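Local coordinates for protein prephenate dehydrogenase (Aquifex aeolicus, PDB 2G5C) that probably catalyses the NAD-dependent oxidative decarboxylation of prephenate to 3-(4-hydroxyphenyl)pyruvate, a step in the biosynthesis of tyrosine, at residues L5-V9 and M67-P71; K28-I34 and I48-S54; K41-I47 and V128-L132. One frame throughout, in Å; residues are numbered along the deposited sequence.

How the contacts relate
All three contacts belong to the Rossmann-type nucleotide-binding domain and lie on the same side of the chain's centre. Contacts 1 and 2 have centres about 9 Å apart and share one sheet, in which strand 3-7 stands beside strand 28-32; Ile6 N to Tyr30 O, at 2.7 Å, probably forms one of the hydrogen bonds joining them. Contact 2 is nested along the chain within the loop closed by contact 1, whereas contact 3 crosses both, its segments alternating with theirs. Its centre lies about 13 Å from that of contact 1 and about 12 Å from that of contact 2, and it uses the end of helix 36-44, which connects the two strands of contact 2. Contacts 1 and 2 both touch NAD, so the ends of these neighbouring strands line one cofactor site.

Contact 1 (L5-V9 and M67-P71); sequences LIVGV and MLSSP. With NAD (nicotinamide-adenine-dinucleotide), chain E.
The cofactor cleft of a Rossmann fold opens where neighbouring parallel strands end, and this contact pairs the first strand, 3-7, with strand 65-68 at the C-terminal ends of two interior strands, where the strand order 3-2-1-4 changes direction, the Rossmann switch point. Ile6 is in register with Met67 (CA to CA 5.2 Å) and Val7 with Leu68 (4.9 Å), the end-to-end directions diverging by 19°. The ladder consists of three backbone hydrogen bonds: Met67 N to Leu5 O at 3.0 Å, Val7 N to Met67 O at 3.1 Å, and Ser69 N to Val7 O at 2.6 Å. Ile6 and the selenomethionine Met67 share one sheet face, with Ile6 CD1 4.3 Å from Met67 CB; Val7 (t) and Leu68 (m, t) share the other, with Val7 CB 3.9 Å from Leu68 CD2.

Past the strands the two segments close in, Gly8 and Ser70 having CA atoms 4.1 Å apart. Gly8 adopts phi 92° and psi 88°; a CB there would collide with Ser70 N, Ser69 C and the preceding carbonyl. Gly8 CA lies 3.7 Å from NAD N3A. Ser70 O accepts a hydrogen bond from NAD O3D at 2.5 Å, while Ser70 OG is hydrogen-bonded to Thr74 of helix 72-85. Gly8 is the first glycine of the sequence Gly8, Gly10, Gly13, which fits the GxGxxG strand-turn-helix motif of Rossmann dinucleotide-binding folds.

Contact 2 (K28-I34 and I48-S54); sequences KIYGYDI and IDEGTTS. With NAD (nicotinamide-adenine-dinucleotide), chain E.
Strands 28-32 and 50-52, joined through helix 36-44 as a beta-alpha-beta unit, run parallel at the sheet's edge, their axes 4.7 Å apart and crossing at -22°. Gly31 pairs with Gly51 (CA to CA 4.3 Å) and Tyr32 with Thr52 (5.2 Å). At the entrance, Asp49 (chi1 m) satisfies both polar backbone groups of Ile29: its OD2 accepts from Ile29 N at 2.7 Å, and its N donates to Ile29 O at 2.7 Å. Asp49 OD2 also forms a salt bridge with Arg21. The ladder continues with Gly31 N to Glu50 O at 3.1 Å, Thr52 N to Gly31 O at 2.9 Å, and Asp33 N to Thr52 O at 3.3 Å. Thr53 OG1 donates to Asp33 O at 3.2 Å, and Thr52 OG1 accepts from Ser54 N at 3.1 Å, an ST turn. Gly31 is tightly enclosed, since a CB would strike Ile48 CD1.

Asp33 (chi1 t) turns its carboxylate to the adenosine ribose: OD1 accepts from NAD O2B at 2.6 Å and OD2 from NAD O3B at 2.7 Å, while the amides of Asn35 and Val9 donate to OD1 and OD2 respectively. This classic Rossmann signature is consistent with a preference for NAD, since a carboxylate here would be expected to repel a 2'-phosphate.

Contact 3 (K41-I47 and V128-L132); sequences KAVDLGI and VEYSL
Residues 41-44 form the last turn of helix 36-44, which ends in a Schellman motif: Gly46, at phi 69° and psi 25°, is the first residue to leave helical angles, and the backbone bonds Ile47 N to Ala42 O (2.7 Å) and Gly46 N to Val43 O (3.1 Å) reach back into the final turn. Positive phi is readily accepted by glycine, and the chain then leads on to strand 50-52. The other segment, 128-132, is a compact bend in the loop between strands 114-120 and 140-143, held by Ser131 N to Val128 O at 3.3 Å and Ser131 OG to Val128 O at 2.7 Å. The backbones stay well apart: Ala42 and Val128 have the closest CA atoms, at 6.9 Å.

Side chains therefore bridge the gap. Val128 (chi1 p) is the residue most covered here; its CG2 lies 4.3 Å from Ile47 CG1 (Ile47 m, m) and 4.5 Å from Ala42 CB. Leu45 CD1 comes to 4.4 Å from Val128 O, and Ile47 CD1 to 4.2 Å from Ser131 OG. At the exposed margin an extended Lys41 (m, t, t, t) meets Glu129 (chi1 t, chi2 t), with Lys41 NZ 3.3 Å from Glu129 OE2 in a salt bridge whose hydrogen bond is weak.

This is modest packing, burying 240 Å², that joins a crossover helix to a loop whose preceding residue, Gly127, binds NAD. Ala42 and Val128 both touch Val9 after strand 3-7, while Ile47 packs on Ala17 and Lys18 and Ser131 on Ser15, all three in helix 11-22.

Contact 1 (L5-V9 and M67-P71)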
loop_
_atom_site.group_PDB
_atom_site.type_symbol
_atom_site.label_atom_id
_atom_site.label_comp_id
_atom_site.label_asym_id
_atom_site.label_seq_id
_atom_site.Cartn_x
_atom_site.Cartn_y
_atom_site.Cartn_z
ATOM N N LEU A 5 30.393 -2.846 20.051
ATOM C CA LEU A 5 30.190 -1.412 19.901
ATOM C C LEU A 5 29.033 -1.117 18.958
ATOM O O LEU A 5 29.059 -1.498 17.788
ATOM C CB LEU A 5 31.446 -0.733 19.352
ATOM C CG LEU A 5 31.240 0.761 19.066
ATOM C CD1 LEU A 5 30.999 1.502 20.371
ATOM C CD2 LEU A 5 32.451 1.329 18.341
ATOM N N ILE A 6 28.022 -0.434 19.477
ATOM C CA ILE A 6 26.870 -0.054 18.675
ATOM C C ILE A 6 27.122 1.374 18.199
ATOM O O ILE A 6 27.183 2.293 19.015
ATOM C CB ILE A 6 25.566 -0.051 19.507
ATOM C CG1 ILE A 6 25.268 -1.455 20.044
ATOM C CG2 ILE A 6 24.415 0.492 18.658
ATOM C CD1 ILE A 6 25.003 -2.503 18.983
ATOM N N VAL A 7 27.299 1.557 16.895
ATOM C CA VAL A 7 27.509 2.897 16.346
ATOM C C VAL A 7 26.155 3.381 15.850
ATOM O O VAL A 7 25.603 2.841 14.888
ATOM C CB VAL A 7 28.515 2.894 15.177
ATOM C CG1 VAL A 7 28.463 4.229 14.449
ATOM C CG2 VAL A 7 29.934 2.650 15.712
ATOM N N GLY A 8 25.625 4.406 16.512
ATOM C CA GLY A 8 24.314 4.918 16.162
ATOM C C GLY A 8 23.333 4.166 17.047
ATOM O O GLY A 8 22.818 3.110 16.668
ATOM N N VAL A 9 23.087 4.699 18.238
ATOM C CA VAL A 9 22.184 4.053 19.183
ATOM C C VAL A 9 20.751 4.547 19.008
ATOM O O VAL A 9 20.264 5.370 19.783
ATOM C CB VAL A 9 22.633 4.304 20.648
ATOM C CG1 VAL A 9 21.842 3.413 21.594
ATOM C CG2 VAL A 9 24.124 4.038 20.794
HETATM N N MSE A 67 28.859 -2.706 15.043
HETATM C CA MSE A 67 27.638 -2.719 14.237
HETATM C C MSE A 67 27.234 -1.298 13.865
HETATM O O MSE A 67 26.679 -0.568 14.684
HETATM C CB MSE A 67 26.493 -3.388 15.005
HETATM C CG MSE A 67 25.144 -3.381 14.264
HETATM SE SE MSE A 67 25.133 -4.500 12.684
HETATM C CE MSE A 67 25.075 -6.215 13.565
ATOM N N LEU A 68 27.528 -0.910 12.627
ATOM C CA LEU A 68 27.185 0.414 12.139
ATOM C C LEU A 68 25.663 0.489 12.013
ATOM O O LEU A 68 25.052 -0.208 11.191
ATOM C CB LEU A 68 27.863 0.665 10.790
ATOM C CG LEU A 68 29.395 0.591 10.840
ATOM C CD1 LEU A 68 29.959 0.783 9.447
ATOM C CD2 LEU A 68 29.938 1.654 11.782
ATOM N N SER A 69 25.062 1.334 12.843
ATOM C CA SER A 69 23.616 1.484 12.877
ATOM C C SER A 69 23.191 2.940 12.801
ATOM O O SER A 69 22.110 3.308 13.256
ATOM C CB SER A 69 23.084 0.851 14.160
ATOM O OG SER A 69 23.661 -0.432 14.343
ATOM N N SER A 70 24.058 3.767 12.232
ATOM C CA SER A 70 23.784 5.185 12.063
ATOM C C SER A 70 23.364 5.381 10.604
ATOM O O SER A 70 23.277 4.417 9.847
ATOM C CB SER A 70 25.050 5.996 12.368
ATOM O OG SER A 70 26.152 5.534 11.598
ATOM N N PRO A 71 23.070 6.622 10.198
ATOM C CA PRO A 71 22.672 6.821 8.800
ATOM C C PRO A 71 23.781 6.391 7.838
ATOM O O PRO A 71 24.965 6.636 8.088
ATOM C CB PRO A 71 22.381 8.316 8.743
ATOM C CG PRO A 71 21.807 8.577 10.111
ATOM C CD PRO A 71 22.767 7.816 11.006
HETATM P PA NAD E . 17.374 6.234 14.192
HETATM O O1A NAD E . 16.457 5.605 15.155
HETATM O O2A NAD E . 17.045 7.654 13.784
HETATM O O5B NAD E . 18.832 6.131 14.824
HETATM C C5B NAD E . 19.930 6.660 14.139
HETATM C C4B NAD E . 20.989 7.068 15.147
HETATM O O4B NAD E . 22.025 7.619 14.378
HETATM C C3B NAD E . 20.525 8.195 16.098
HETATM O O3B NAD E . 20.580 7.806 17.464
HETATM C C2B NAD E . 21.450 9.358 15.729
HETATM O O2B NAD E . 21.758 10.261 16.770
HETATM C C1B NAD E . 22.627 8.580 15.192
HETATM N N9A NAD E . 23.633 9.271 14.367
HETATM C C8A NAD E . 23.455 10.192 13.360
HETATM N N7A NAD E . 24.661 10.549 12.886
HETATM C C5A NAD E . 25.612 9.873 13.569
HETATM C C6A NAD E . 27.013 9.830 13.521
HETATM N N6A NAD E . 27.687 10.567 12.656
HETATM N N1A NAD E . 27.710 8.996 14.397
HETATM C C2A NAD E . 27.025 8.206 15.322
HETATM N N3A NAD E . 25.639 8.242 15.377
HETATM C C4A NAD E . 24.960 9.064 14.510
HETATM O O3 NAD E . 17.508 5.348 12.824
HETATM P PN NAD E . 17.257 3.765 12.695
HETATM O O1N NAD E . 17.696 3.119 13.946
HETATM O O2N NAD E . 15.834 3.562 12.310
HETATM O O5D NAD E . 18.144 3.234 11.455
HETATM C C5D NAD E . 19.557 3.282 11.483
HETATM C C4D NAD E . 20.201 2.611 10.249
HETATM O O4D NAD E . 19.564 1.371 9.986
HETATM C C3D NAD E . 20.199 3.375 8.918
HETATM O O3D NAD E . 21.523 3.350 8.378
HETATM C C2D NAD E . 19.219 2.643 8.014
HETATM O O2D NAD E . 19.601 2.667 6.642
HETATM C C1D NAD E . 19.182 1.246 8.631
HETATM N N1N NAD E . 17.874 0.522 8.581
HETATM C C2N NAD E . 16.743 1.166 9.078
HETATM C C3N NAD E . 15.502 0.517 9.047
HETATM C C7N NAD E . 14.294 1.225 9.588
HETATM O O7N NAD E . 13.097 0.564 9.543
HETATM N N7N NAD E . 14.329 2.442 10.101
HETATM C C4N NAD E . 15.423 -0.795 8.504
HETATM C C5N NAD E . 16.578 -1.438 8.003
HETATM C C6N NAD E . 17.808 -0.761 8.048
#

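Contact 2 (K28-I34 and I48-S54)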
loop_
_atom_site.group_PDB
_atom_site.type_symbol
_atom_site.label_atom_id
_atom_site.label_comp_id
_atom_site.label_asym_id
_atom_site.label_seq_id
_atom_site.Cartn_x
_atom_site.Cartn_y
_atom_site.Cartn_z
ATOM N N LYS A 28 30.311 -7.113 27.104
ATOM C CA LYS A 28 30.036 -5.684 27.213
ATOM C C LYS A 28 29.477 -5.102 25.924
ATOM O O LYS A 28 29.914 -5.454 24.827
ATOM C CB LYS A 28 31.308 -4.923 27.600
ATOM C CG LYS A 28 31.620 -4.943 29.091
ATOM C CD LYS A 28 30.635 -4.072 29.857
ATOM C CE LYS A 28 30.788 -4.234 31.362
ATOM N NZ LYS A 28 30.485 -5.628 31.796
ATOM N N ILE A 29 28.499 -4.213 26.066
ATOM C CA ILE A 29 27.881 -3.561 24.922
ATOM C C ILE A 29 28.062 -2.063 25.090
ATOM O O ILE A 29 27.552 -1.464 26.032
ATOM C CB ILE A 29 26.383 -3.891 24.824
ATOM C CG1 ILE A 29 26.203 -5.400 24.634
ATOM C CG2 ILE A 29 25.766 -3.149 23.657
ATOM C CD1 ILE A 29 24.763 -5.859 24.605
ATOM N N TYR A 30 28.804 -1.468 24.168
ATOM C CA TYR A 30 29.091 -0.045 24.209
ATOM C C TYR A 30 28.374 0.682 23.086
ATOM O O TYR A 30 27.888 0.058 22.138
ATOM C CB TYR A 30 30.600 0.175 24.076
ATOM C CG TYR A 30 31.409 -0.420 25.200
ATOM C CD1 TYR A 30 31.404 0.159 26.467
ATOM C CD2 TYR A 30 32.176 -1.567 25.001
ATOM C CE1 TYR A 30 32.146 -0.386 27.510
ATOM C CE2 TYR A 30 32.922 -2.123 26.037
ATOM C CZ TYR A 30 32.902 -1.527 27.290
ATOM O OH TYR A 30 33.641 -2.069 28.325
ATOM N N GLY A 31 28.324 2.003 23.191
ATOM C CA GLY A 31 27.663 2.782 22.168
ATOM C C GLY A 31 28.358 4.086 21.840
ATOM O O GLY A 31 29.019 4.689 22.685
ATOM N N TYR A 32 28.223 4.499 20.585
ATOM C CA TYR A 32 28.782 5.750 20.095
ATOM C C TYR A 32 27.674 6.424 19.311
ATOM O O TYR A 32 27.087 5.827 18.407
ATOM C CB TYR A 32 29.980 5.522 19.170
ATOM C CG TYR A 32 30.339 6.762 18.376
ATOM C CD1 TYR A 32 30.711 7.942 19.020
ATOM C CD2 TYR A 32 30.243 6.776 16.986
ATOM C CE1 TYR A 32 30.971 9.108 18.298
ATOM C CE2 TYR A 32 30.500 7.937 16.253
ATOM C CZ TYR A 32 30.860 9.097 16.916
ATOM O OH TYR A 32 31.082 10.252 16.201
ATOM N N ASP A 33 27.389 7.671 19.661
ATOM C CA ASP A 33 26.337 8.425 19.005
ATOM C C ASP A 33 26.663 9.904 19.161
ATOM O O ASP A 33 27.251 10.307 20.165
ATOM C CB ASP A 33 24.997 8.108 19.672
ATOM C CG ASP A 33 23.812 8.450 18.796
ATOM O OD1 ASP A 33 23.602 9.645 18.501
ATOM O OD2 ASP A 33 23.091 7.509 18.398
ATOM N N ILE A 34 26.297 10.710 18.169
ATOM C CA ILE A 34 26.556 12.141 18.235
ATOM C C ILE A 34 25.566 12.826 19.164
ATOM O O ILE A 34 25.755 13.981 19.532
ATOM C CB ILE A 34 26.433 12.815 16.854
ATOM C CG1 ILE A 34 25.062 12.501 16.247
ATOM C CG2 ILE A 34 27.573 12.375 15.963
ATOM C CD1 ILE A 34 24.738 13.303 15.004
ATOM N N ILE A 48 22.742 -0.403 26.548
ATOM C CA ILE A 48 24.195 -0.495 26.474
ATOM C C ILE A 48 24.759 -0.311 27.881
ATOM O O ILE A 48 24.090 0.243 28.758
ATOM C CB ILE A 48 24.790 0.599 25.552
ATOM C CG1 ILE A 48 24.466 1.985 26.113
ATOM C CG2 ILE A 48 24.220 0.456 24.140
ATOM C CD1 ILE A 48 25.170 3.119 25.405
ATOM N N ASP A 49 25.985 -0.777 28.097
ATOM C CA ASP A 49 26.630 -0.661 29.399
ATOM C C ASP A 49 27.165 0.754 29.612
ATOM O O ASP A 49 27.102 1.297 30.714
ATOM C CB ASP A 49 27.775 -1.671 29.504
ATOM C CG ASP A 49 27.284 -3.109 29.539
ATOM O OD1 ASP A 49 26.659 -3.501 30.547
ATOM O OD2 ASP A 49 27.521 -3.848 28.559
ATOM N N GLU A 50 27.688 1.342 28.544
ATOM C CA GLU A 50 28.246 2.686 28.586
ATOM C C GLU A 50 28.384 3.191 27.160
ATOM O O GLU A 50 28.448 2.403 26.216
ATOM C CB GLU A 50 29.626 2.679 29.257
ATOM C CG GLU A 50 30.343 4.029 29.200
ATOM C CD GLU A 50 31.775 3.979 29.709
ATOM O OE1 GLU A 50 32.454 5.028 29.658
ATOM O OE2 GLU A 50 32.226 2.900 30.158
ATOM N N GLY A 51 28.428 4.506 27.001
ATOM C CA GLY A 51 28.561 5.069 25.674
ATOM C C GLY A 51 29.306 6.382 25.696
ATOM O O GLY A 51 29.607 6.917 26.762
ATOM N N THR A 52 29.615 6.900 24.515
ATOM C CA THR A 52 30.319 8.168 24.408
ATOM C C THR A 52 29.843 8.922 23.175
ATOM O O THR A 52 29.316 8.327 22.231
ATOM C CB THR A 52 31.852 7.963 24.321
ATOM O OG1 THR A 52 32.505 9.238 24.240
ATOM C CG2 THR A 52 32.216 7.130 23.092
ATOM N N THR A 53 30.023 10.236 23.194
ATOM C CA THR A 53 29.621 11.078 22.082
ATOM C C THR A 53 30.875 11.481 21.318
ATOM O O THR A 53 30.808 12.201 20.326
ATOM C CB THR A 53 28.896 12.343 22.586
ATOM O OG1 THR A 53 28.260 13.005 21.485
ATOM C CG2 THR A 53 29.884 13.296 23.242
ATOM N N SER A 54 32.020 11.005 21.796
ATOM C CA SER A 54 33.304 11.307 21.172
ATOM C C SER A 54 33.902 10.062 20.523
ATOM O O SER A 54 34.304 9.123 21.213
ATOM C CB SER A 54 34.275 11.859 22.216
ATOM O OG SER A 54 35.565 12.022 21.660
HETATM P PA NAD E . 17.374 6.234 14.192
HETATM O O1A NAD E . 16.457 5.605 15.155
HETATM O O2A NAD E . 17.045 7.654 13.784
HETATM O O5B NAD E . 18.832 6.131 14.824
HETATM C C5B NAD E . 19.930 6.660 14.139
HETATM C C4B NAD E . 20.989 7.068 15.147
HETATM O O4B NAD E . 22.025 7.619 14.378
HETATM C C3B NAD E . 20.525 8.195 16.098
HETATM O O3B NAD E . 20.580 7.806 17.464
HETATM C C2B NAD E . 21.450 9.358 15.729
HETATM O O2B NAD E . 21.758 10.261 16.770
HETATM C C1B NAD E . 22.627 8.580 15.192
HETATM N N9A NAD E . 23.633 9.271 14.367
HETATM C C8A NAD E . 23.455 10.192 13.360
HETATM N N7A NAD E . 24.661 10.549 12.886
HETATM C C5A NAD E . 25.612 9.873 13.569
HETATM C C6A NAD E . 27.013 9.830 13.521
HETATM N N6A NAD E . 27.687 10.567 12.656
HETATM N N1A NAD E . 27.710 8.996 14.397
HETATM C C2A NAD E . 27.025 8.206 15.322
HETATM N N3A NAD E . 25.639 8.242 15.377
HETATM C C4A NAD E . 24.960 9.064 14.510
HETATM O O3 NAD E . 17.508 5.348 12.824
HETATM P PN NAD E . 17.257 3.765 12.695
HETATM O O1N NAD E . 17.696 3.119 13.946
HETATM O O2N NAD E . 15.834 3.562 12.310
HETATM O O5D NAD E . 18.144 3.234 11.455
HETATM C C5D NAD E . 19.557 3.282 11.483
HETATM C C4D NAD E . 20.201 2.611 10.249
HETATM O O4D NAD E . 19.564 1.371 9.986
HETATM C C3D NAD E . 20.199 3.375 8.918
HETATM O O3D NAD E . 21.523 3.350 8.378
HETATM C C2D NAD E . 19.219 2.643 8.014
HETATM O O2D NAD E . 19.601 2.667 6.642
HETATM C C1D NAD E . 19.182 1.246 8.631
HETATM N N1N NAD E . 17.874 0.522 8.581
HETATM C C2N NAD E . 16.743 1.166 9.078
HETATM C C3N NAD E . 15.502 0.517 9.047
HETATM C C7N NAD E . 14.294 1.225 9.588
HETATM O O7N NAD E . 13.097 0.564 9.543
HETATM N N7N NAD E . 14.329 2.442 10.101
HETATM C C4N NAD E . 15.423 -0.795 8.504
HETATM C C5N NAD E . 16.578 -1.438 8.003
HETATM C C6N NAD E . 17.808 -0.761 8.048
#

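Contact 3 (K41-I47 and V128-L132)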
loop_
_atom_site.group_PDB
_atom_site.type_symbol
_atom_site.label_atom_id
_atom_site.label_comp_id
_atom_site.label_asym_id
_atom_site.label_seq_id
_atom_site.Cartn_x
_atom_site.Cartn_y
_atom_site.Cartn_z
ATOM N N LYS A 41 19.909 7.741 27.653
ATOM C CA LYS A 41 18.716 6.911 27.702
ATOM C C LYS A 41 19.048 5.437 27.518
ATOM O O LYS A 41 18.527 4.581 28.234
ATOM C CB LYS A 41 17.718 7.346 26.628
ATOM C CG LYS A 41 16.987 8.636 26.943
ATOM C CD LYS A 41 15.748 8.778 26.071
ATOM C CE LYS A 41 14.832 9.879 26.582
ATOM N NZ LYS A 41 13.547 9.923 25.825
ATOM N N ALA A 42 19.922 5.143 26.559
ATOM C CA ALA A 42 20.309 3.764 26.281
ATOM C C ALA A 42 20.933 3.120 27.510
ATOM O O ALA A 42 20.741 1.928 27.763
ATOM C CB ALA A 42 21.282 3.719 25.112
ATOM N N VAL A 43 21.677 3.913 28.274
ATOM C CA VAL A 43 22.324 3.418 29.481
ATOM C C VAL A 43 21.287 3.133 30.560
ATOM O O VAL A 43 21.333 2.096 31.220
ATOM C CB VAL A 43 23.344 4.436 30.035
ATOM C CG1 VAL A 43 23.966 3.900 31.313
ATOM C CG2 VAL A 43 24.426 4.708 29.000
ATOM N N ASP A 44 20.350 4.058 30.738
ATOM C CA ASP A 44 19.311 3.884 31.741
ATOM C C ASP A 44 18.412 2.707 31.378
ATOM O O ASP A 44 17.992 1.936 32.246
ATOM C CB ASP A 44 18.464 5.154 31.863
ATOM C CG ASP A 44 19.272 6.353 32.312
ATOM O OD1 ASP A 44 20.033 6.233 33.294
ATOM O OD2 ASP A 44 19.140 7.423 31.686
ATOM N N LEU A 45 18.123 2.568 30.088
ATOM C CA LEU A 45 17.264 1.492 29.616
ATOM C C LEU A 45 17.975 0.150 29.647
ATOM O O LEU A 45 17.381 -0.884 29.340
ATOM C CB LEU A 45 16.782 1.785 28.191
ATOM C CG LEU A 45 15.972 3.065 27.971
ATOM C CD1 LEU A 45 15.496 3.117 26.527
ATOM C CD2 LEU A 45 14.784 3.096 28.922
ATOM N N GLY A 46 19.249 0.169 30.022
ATOM C CA GLY A 46 20.013 -1.063 30.071
ATOM C C GLY A 46 20.252 -1.605 28.675
ATOM O O GLY A 46 20.448 -2.807 28.493
ATOM N N ILE A 47 20.218 -0.716 27.687
ATOM C CA ILE A 47 20.442 -1.104 26.298
ATOM C C ILE A 47 21.932 -1.368 26.117
ATOM O O ILE A 47 22.331 -2.413 25.602
ATOM C CB ILE A 47 20.027 0.018 25.326
ATOM C CG1 ILE A 47 18.601 0.483 25.633
ATOM C CG2 ILE A 47 20.121 -0.485 23.891
ATOM C CD1 ILE A 47 17.549 -0.573 25.412
ATOM N N VAL A 128 15.808 5.175 19.909
ATOM C CA VAL A 128 16.207 4.009 20.688
ATOM C C VAL A 128 15.107 3.621 21.673
ATOM O O VAL A 128 15.082 2.505 22.189
ATOM C CB VAL A 128 17.519 4.286 21.464
ATOM C CG1 VAL A 128 17.329 5.469 22.395
ATOM C CG2 VAL A 128 17.942 3.052 22.240
ATOM N N GLU A 129 14.192 4.554 21.916
ATOM C CA GLU A 129 13.082 4.338 22.836
ATOM C C GLU A 129 12.085 3.321 22.286
ATOM O O GLU A 129 11.275 2.770 23.031
ATOM C CB GLU A 129 12.363 5.664 23.094
ATOM C CG GLU A 129 11.427 5.644 24.288
ATOM C CD GLU A 129 10.733 6.974 24.500
ATOM O OE1 GLU A 129 9.782 7.277 23.746
ATOM O OE2 GLU A 129 11.145 7.721 25.415
ATOM N N TYR A 130 12.152 3.077 20.981
ATOM C CA TYR A 130 11.252 2.140 20.318
ATOM C C TYR A 130 11.905 0.805 19.967
ATOM O O TYR A 130 11.244 -0.087 19.435
ATOM C CB TYR A 130 10.696 2.772 19.040
ATOM C CG TYR A 130 9.764 3.940 19.271
ATOM C CD1 TYR A 130 8.528 3.759 19.895
ATOM C CD2 TYR A 130 10.108 5.225 18.848
ATOM C CE1 TYR A 130 7.654 4.829 20.088
ATOM C CE2 TYR A 130 9.242 6.301 19.037
ATOM C CZ TYR A 130 8.017 6.096 19.656
ATOM O OH TYR A 130 7.154 7.154 19.834
ATOM N N SER A 131 13.195 0.668 20.262
ATOM C CA SER A 131 13.913 -0.567 19.961
ATOM C C SER A 131 13.279 -1.767 20.654
ATOM O O SER A 131 12.720 -1.641 21.742
ATOM C CB SER A 131 15.384 -0.443 20.376
ATOM O OG SER A 131 15.512 -0.154 21.757
ATOM N N LEU A 132 13.367 -2.931 20.015
ATOM C CA LEU A 132 12.798 -4.160 20.561
ATOM C C LEU A 132 13.834 -5.278 20.593
ATOM O O LEU A 132 14.793 -5.263 19.826
ATOM C CB LEU A 132 11.597 -4.600 19.723
ATOM C CG LEU A 132 10.432 -3.611 19.645
ATOM C CD1 LEU A 132 9.385 -4.130 18.680
ATOM C CD2 LEU A 132 9.839 -3.407 21.032
#